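Local structure of probable porin (Pseudomonas aeruginosa, 4FT6) at residues A[289-294]-A[305-310]; A[324-329]-A[347-352]. The protein probably forms a beta-barrel channel of the OprD porin family that lets small solutes cross the bacterial outer membrane. All coordinates share one frame; numbering follows the deposited sequence.

Contact 1: residues A[289-294]-A[305-310]; sequences LVNDIQ and SWQLRY. With C8E ((hydroxyethyloxy)tri(ethyloxy)octane), chain B.
The carboxamides of Asn-291 and Gln-307 lie almost in one plane, 14° apart, while the two side chains run antiparallel alongside each other. This arrangement lets Gln-307 NE2 give a fairly straight hydrogen bond (160°) to Asn-291 OD1 over 2.8 Å, received in the plane of the carbonyl. The same NE2 also donates to the backbone oxygen of Val-290 at 2.9 Å, but here the nitrogen stands above the peptide carbonyl plane and the bond is more bent. Gln-307 spans the gap because CG is anti to the backbone N (chi1 176°) and the chain stays extended beyond it. On the other branch of the Asn-291 amide, ND2 donates to Ser-305 OG at 2.7 Å; with OD1 engaged as well, the two bonds together hold the amide in one orientation. Asn-291 sits in a type I turn, Leu-289 to Asp-292, of the loop leading into strand 304-313 of the barrel; Gln-271 OE1 on strand 264-274 accepts a hydrogen bond from its backbone N. Val-290 CG2 and Ile-293 CG2 flank Gln-307 NE2, each at 3.9 Å. Residues alternate along the strand, and Tyr-310 points to the other face, where its OH lies 3.6 Å from C3 of a bound C8E detergent.

Contact 2: residues A[324-329]-A[347-352]; sequences AMARYA and RDVDVA. With C8E ((hydroxyethyloxy)tri(ethyloxy)octane), chain E.
Arg-327 and Asp-348 form a hydrogen-bonded pair in the antiparallel hairpin of strands 322-334 and 342-354, part of the porin's barrel wall, and their side chains share one face of the sheet. From CB, the Arg-327 chain turns so that CG stands between the backbone N and the carbonyl carbon (chi1 52°), beside Asp-348 CB at 3.7 Å. It then runs extended through CD, which passes Asp-348 OD2, to NE, which makes a salt bridge with OD2 at 3.0 Å. OD2 is met on its anti side, and the guanidinium and carboxylate planes are 63° apart. At the tip, NH2 adds a weak bond to the same oxygen, 3.2 Å away. Gln-294 N also donates to OD2, so this one oxygen gathers several donors. Met-325, which curls back at its second and third torsions, lays CE over one face of the guanidinium, toward the rim; that methyl also touches Asp-350 CB at 3.6 Å. Asp-350 OD1 is in a salt bridge with Arg-366 NE. On the opposite face of the sheet, Arg-347, which bonds Asn-369 through NH2, spreads its guanidinium over Val-349 CG2. A C8E detergent lies alongside, with C6 at 3.5 Å from Arg-347 NH1 and O12 at 3.8 Å from Val-349 CG1.

In the fold
Contacts 1 and 2 have centres about 10 Å apart and sit on neighbouring barrel strands. Strand 304-313 pairs with 322-334 through probable hydrogen bonds, Tyr-310 N to Ala-326 O at 2.7 Å and Tyr-328 N to Leu-308 O at 2.9 Å. The loop of contact 1 reaches across to contact 2 as well: Ile-293 CB packs 3.3 Å from Asp-348 OD2. Gln-307 touches contact 2 too, its OE1 packing 3.4 Å from Arg-327 CD. This polar side, consistent with the channel interior of a porin, contrasts with the detergent-bearing side, where the rings of Trp-306 and Tyr-328 meet with planes about 50° apart.

Contact 1: residues A[289-294]-A[305-310]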
loop_
_atom_site.group_PDB
_atom_site.type_symbol
_atom_site.label_atom_id
_atom_site.label_comp_id
_atom_site.label_asym_id
_atom_site.label_seq_id
_atom_site.Cartn_x
_atom_site.Cartn_y
_atom_site.Cartn_z
ATOM N N LEU A 289 -5.074 0.028 7.509
ATOM C CA LEU A 289 -5.177 -0.560 8.862
ATOM C C LEU A 289 -3.811 -0.537 9.536
ATOM O O LEU A 289 -2.784 -0.780 8.883
ATOM C CB LEU A 289 -5.711 -1.994 8.834
ATOM C CG LEU A 289 -7.015 -2.222 8.068
ATOM C CD1 LEU A 289 -7.370 -3.697 8.048
ATOM C CD2 LEU A 289 -8.142 -1.407 8.655
ATOM N N VAL A 290 -3.796 -0.238 10.833
ATOM C CA VAL A 290 -2.541 -0.063 11.570
ATOM C C VAL A 290 -1.664 -1.314 11.622
ATOM O O VAL A 290 -0.435 -1.212 11.590
ATOM C CB VAL A 290 -2.786 0.487 13.003
ATOM C CG1 VAL A 290 -3.545 -0.555 13.871
ATOM C CG2 VAL A 290 -1.470 0.952 13.647
ATOM N N ASN A 291 -2.296 -2.484 11.695
ATOM C CA ASN A 291 -1.565 -3.748 11.675
ATOM C C ASN A 291 -1.386 -4.332 10.288
ATOM O O ASN A 291 -1.191 -5.542 10.154
ATOM C CB ASN A 291 -2.251 -4.798 12.548
ATOM C CG ASN A 291 -1.888 -4.669 14.004
ATOM O OD1 ASN A 291 -0.878 -4.049 14.355
ATOM N ND2 ASN A 291 -2.709 -5.261 14.868
ATOM N N ASP A 292 -1.484 -3.499 9.251
ATOM C CA ASP A 292 -1.161 -3.979 7.913
ATOM C C ASP A 292 0.347 -3.859 7.793
ATOM O O ASP A 292 0.874 -2.828 7.376
ATOM C CB ASP A 292 -1.851 -3.165 6.820
ATOM C CG ASP A 292 -1.703 -3.796 5.447
ATOM O OD1 ASP A 292 -0.715 -4.549 5.224
ATOM O OD2 ASP A 292 -2.577 -3.536 4.586
ATOM N N ILE A 293 1.048 -4.906 8.203
ATOM C CA ILE A 293 2.489 -4.808 8.337
ATOM C C ILE A 293 3.201 -5.762 7.378
ATOM O O ILE A 293 2.623 -6.162 6.372
ATOM C CB ILE A 293 2.937 -4.965 9.820
ATOM C CG1 ILE A 293 2.560 -6.340 10.348
ATOM C CG2 ILE A 293 2.306 -3.879 10.684
ATOM C CD1 ILE A 293 2.836 -6.510 11.784
ATOM N N GLN A 294 4.444 -6.125 7.683
ATOM C CA GLN A 294 5.334 -6.689 6.669
ATOM C C GLN A 294 4.818 -7.942 5.948
ATOM O O GLN A 294 4.834 -7.983 4.726
ATOM C CB GLN A 294 6.746 -6.916 7.237
ATOM C CG GLN A 294 7.809 -7.140 6.162
ATOM C CD GLN A 294 9.205 -7.241 6.730
ATOM O OE1 GLN A 294 9.504 -6.662 7.778
ATOM N NE2 GLN A 294 10.075 -7.979 6.040
ATOM N N SER A 305 -6.575 -7.407 17.523
ATOM C CA SER A 305 -5.127 -7.273 17.548
ATOM C C SER A 305 -4.676 -5.900 18.028
ATOM O O SER A 305 -5.422 -4.921 17.928
ATOM C CB SER A 305 -4.525 -7.580 16.160
ATOM O OG SER A 305 -5.008 -6.685 15.174
ATOM N N TRP A 306 -3.453 -5.840 18.558
ATOM C CA TRP A 306 -2.814 -4.570 18.896
ATOM C C TRP A 306 -1.375 -4.493 18.377
ATOM O O TRP A 306 -0.843 -5.463 17.822
ATOM C CB TRP A 306 -2.816 -4.360 20.401
ATOM C CG TRP A 306 -2.186 -5.481 21.176
ATOM C CD1 TRP A 306 -2.819 -6.575 21.691
ATOM C CD2 TRP A 306 -0.802 -5.600 21.561
ATOM N NE1 TRP A 306 -1.917 -7.365 22.361
ATOM C CE2 TRP A 306 -0.674 -6.790 22.297
ATOM C CE3 TRP A 306 0.337 -4.817 21.351
ATOM C CZ2 TRP A 306 0.552 -7.218 22.828
ATOM C CZ3 TRP A 306 1.557 -5.246 21.876
ATOM C CH2 TRP A 306 1.651 -6.432 22.604
ATOM N N GLN A 307 -0.743 -3.338 18.572
ATOM C CA GLN A 307 0.619 -3.139 18.103
ATOM C C GLN A 307 1.353 -2.161 19.004
ATOM O O GLN A 307 0.770 -1.176 19.471
ATOM C CB GLN A 307 0.632 -2.607 16.663
ATOM C CG GLN A 307 2.030 -2.273 16.147
ATOM C CD GLN A 307 2.049 -1.721 14.727
ATOM O OE1 GLN A 307 2.978 -1.000 14.356
ATOM N NE2 GLN A 307 1.034 -2.074 13.919
ATOM N N LEU A 308 2.629 -2.438 19.250
ATOM C CA LEU A 308 3.511 -1.476 19.894
ATOM C C LEU A 308 4.631 -1.218 18.900
ATOM O O LEU A 308 5.160 -2.158 18.286
ATOM C CB LEU A 308 4.083 -2.037 21.199
ATOM C CG LEU A 308 4.805 -1.015 22.076
ATOM C CD1 LEU A 308 3.924 0.193 22.260
ATOM C CD2 LEU A 308 5.179 -1.606 23.450
ATOM N N ARG A 309 4.991 0.048 18.720
ATOM C CA ARG A 309 5.979 0.365 17.708
ATOM C C ARG A 309 6.966 1.363 18.239
ATOM O O ARG A 309 6.599 2.272 18.988
ATOM C CB ARG A 309 5.310 0.926 16.454
ATOM C CG ARG A 309 6.290 1.237 15.351
ATOM C CD ARG A 309 5.613 1.892 14.176
ATOM N NE ARG A 309 6.533 2.775 13.467
ATOM C CZ ARG A 309 6.468 3.028 12.170
ATOM N NH1 ARG A 309 5.525 2.454 11.444
ATOM N NH2 ARG A 309 7.353 3.842 11.610
ATOM N N TYR A 310 8.226 1.187 17.859
ATOM C CA TYR A 310 9.271 2.094 18.291
ATOM C C TYR A 310 10.002 2.574 17.067
ATOM O O TYR A 310 10.268 1.784 16.159
ATOM C CB TYR A 310 10.260 1.408 19.241
ATOM C CG TYR A 310 11.436 2.298 19.562
ATOM C CD1 TYR A 310 11.321 3.307 20.487
ATOM C CD2 TYR A 310 12.643 2.160 18.903
ATOM C CE1 TYR A 310 12.385 4.145 20.772
ATOM C CE2 TYR A 310 13.709 2.991 19.182
ATOM C CZ TYR A 310 13.575 3.982 20.117
ATOM O OH TYR A 310 14.629 4.822 20.391
HETATM C C1 C8E B . 17.437 2.323 19.105
HETATM C C2 C8E B . 18.426 3.486 19.173
HETATM C C3 C8E B . 18.191 4.401 20.373
HETATM C C4 C8E B . 19.201 5.552 20.427
HETATM C C5 C8E B . 19.152 6.276 21.769
HETATM C C6 C8E B . 20.231 7.338 21.936
HETATM C C7 C8E B . 20.067 8.134 23.239
HETATM C C8 C8E B . 18.986 9.203 23.113
HETATM O O9 C8E B . 18.442 9.589 24.361
HETATM C C10 C8E B . 18.779 10.922 24.678
#

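Contact 2: residues A[324-329]-A[347-352]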
loop_
_atom_site.group_PDB
_atom_site.type_symbol
_atom_site.label_atom_id
_atom_site.label_comp_id
_atom_site.label_asym_id
_atom_site.label_seq_id
_atom_site.Cartn_x
_atom_site.Cartn_y
_atom_site.Cartn_z
ATOM N N ALA A 324 15.700 3.714 12.225
ATOM C CA ALA A 324 15.425 2.365 12.685
ATOM C C ALA A 324 14.010 2.295 13.231
ATOM O O ALA A 324 13.508 3.263 13.804
ATOM C CB ALA A 324 16.424 1.949 13.748
ATOM N N MET A 325 13.376 1.143 13.062
ATOM C CA MET A 325 12.000 0.954 13.494
ATOM C C MET A 325 11.814 -0.496 13.918
ATOM O O MET A 325 12.316 -1.409 13.260
ATOM C CB MET A 325 11.050 1.294 12.331
ATOM C CG MET A 325 9.546 1.243 12.643
ATOM S SD MET A 325 8.808 -0.414 12.732
ATOM C CE MET A 325 8.858 -0.945 11.024
ATOM N N ALA A 326 11.089 -0.712 15.012
ATOM C CA ALA A 326 10.716 -2.064 15.415
ATOM C C ALA A 326 9.268 -2.048 15.867
ATOM O O ALA A 326 8.831 -1.098 16.526
ATOM C CB ALA A 326 11.633 -2.579 16.539
ATOM N N ARG A 327 8.519 -3.089 15.520
ATOM C CA ARG A 327 7.151 -3.198 16.003
ATOM C C ARG A 327 6.744 -4.636 16.317
ATOM O O ARG A 327 7.273 -5.601 15.748
ATOM C CB ARG A 327 6.189 -2.568 15.001
ATOM C CG ARG A 327 6.394 -3.097 13.614
ATOM C CD ARG A 327 5.545 -2.352 12.627
ATOM N NE ARG A 327 5.841 -2.808 11.282
ATOM C CZ ARG A 327 5.433 -2.207 10.173
ATOM N NH1 ARG A 327 4.696 -1.113 10.237
ATOM N NH2 ARG A 327 5.760 -2.717 9.004
ATOM N N TYR A 328 5.804 -4.763 17.246
ATOM C CA TYR A 328 5.278 -6.056 17.626
ATOM C C TYR A 328 3.757 -6.017 17.499
ATOM O O TYR A 328 3.095 -5.125 18.036
ATOM C CB TYR A 328 5.694 -6.379 19.059
ATOM C CG TYR A 328 5.182 -7.701 19.578
ATOM C CD1 TYR A 328 5.870 -8.882 19.342
ATOM C CD2 TYR A 328 4.019 -7.765 20.329
ATOM C CE1 TYR A 328 5.397 -10.104 19.835
ATOM C CE2 TYR A 328 3.543 -8.977 20.826
ATOM C CZ TYR A 328 4.232 -10.145 20.581
ATOM O OH TYR A 328 3.747 -11.344 21.083
ATOM N N ALA A 329 3.213 -6.989 16.775
ATOM C CA ALA A 329 1.779 -7.071 16.525
ATOM C C ALA A 329 1.273 -8.417 17.046
ATOM O O ALA A 329 1.880 -9.461 16.778
ATOM C CB ALA A 329 1.505 -6.937 15.048
ATOM N N ARG A 347 6.774 -9.712 14.457
ATOM C CA ARG A 347 7.782 -8.787 14.966
ATOM C C ARG A 347 8.571 -8.313 13.757
ATOM O O ARG A 347 9.247 -9.118 13.111
ATOM C CB ARG A 347 8.714 -9.519 15.946
ATOM C CG ARG A 347 9.855 -8.676 16.481
ATOM C CD ARG A 347 11.209 -9.276 16.164
ATOM N NE ARG A 347 11.487 -9.198 14.734
ATOM C CZ ARG A 347 12.620 -9.574 14.155
ATOM N NH1 ARG A 347 13.619 -10.065 14.871
ATOM N NH2 ARG A 347 12.744 -9.454 12.845
ATOM N N ASP A 348 8.466 -7.023 13.439
ATOM C CA ASP A 348 9.144 -6.450 12.278
ATOM C C ASP A 348 10.307 -5.603 12.739
ATOM O O ASP A 348 10.251 -5.028 13.815
ATOM C CB ASP A 348 8.196 -5.544 11.484
ATOM C CG ASP A 348 7.081 -6.305 10.788
ATOM O OD1 ASP A 348 7.124 -7.554 10.764
ATOM O OD2 ASP A 348 6.160 -5.638 10.253
ATOM N N VAL A 349 11.349 -5.510 11.921
ATOM C CA VAL A 349 12.468 -4.610 12.190
ATOM C C VAL A 349 12.915 -3.934 10.907
ATOM O O VAL A 349 13.183 -4.598 9.905
ATOM C CB VAL A 349 13.669 -5.334 12.822
ATOM C CG1 VAL A 349 14.913 -4.445 12.778
ATOM C CG2 VAL A 349 13.352 -5.727 14.248
ATOM N N ASP A 350 12.981 -2.609 10.938
ATOM C CA ASP A 350 13.289 -1.827 9.751
ATOM C C ASP A 350 14.514 -0.981 10.035
ATOM O O ASP A 350 14.540 -0.225 11.005
ATOM C CB ASP A 350 12.114 -0.902 9.432
ATOM C CG ASP A 350 11.808 -0.826 7.948
ATOM O OD1 ASP A 350 12.439 -0.014 7.229
ATOM O OD2 ASP A 350 10.916 -1.573 7.499
ATOM N N VAL A 351 15.545 -1.115 9.212
ATOM C CA VAL A 351 16.674 -0.200 9.301
ATOM C C VAL A 351 16.891 0.407 7.929
ATOM O O VAL A 351 16.851 -0.299 6.918
ATOM C CB VAL A 351 17.944 -0.900 9.762
ATOM C CG1 VAL A 351 19.062 0.114 9.911
ATOM C CG2 VAL A 351 17.696 -1.608 11.085
ATOM N N ALA A 352 17.084 1.719 7.880
ATOM C CA ALA A 352 17.256 2.383 6.598
ATOM C C ALA A 352 18.363 3.419 6.662
ATOM O O ALA A 352 18.551 4.095 7.683
ATOM C CB ALA A 352 15.945 3.014 6.128
HETATM C C1 C8E E . 17.171 -13.996 15.159
HETATM C C2 C8E E . 17.103 -12.485 15.343
HETATM C C3 C8E E . 16.758 -11.779 14.027
HETATM C C4 C8E E . 17.956 -11.023 13.462
HETATM C C5 C8E E . 17.732 -9.508 13.415
HETATM C C6 C8E E . 16.951 -9.000 14.623
HETATM C C7 C8E E . 16.981 -7.476 14.760
HETATM C C8 C8E E . 18.377 -6.865 14.666
HETATM O O9 C8E E . 18.283 -5.465 14.479
HETATM C C10 C8E E . 18.683 -4.696 15.596
HETATM C C11 C8E E . 18.614 -3.200 15.276
HETATM O O12 C8E E . 17.269 -2.761 15.244
HETATM C C13 C8E E . 16.958 -1.807 16.241
#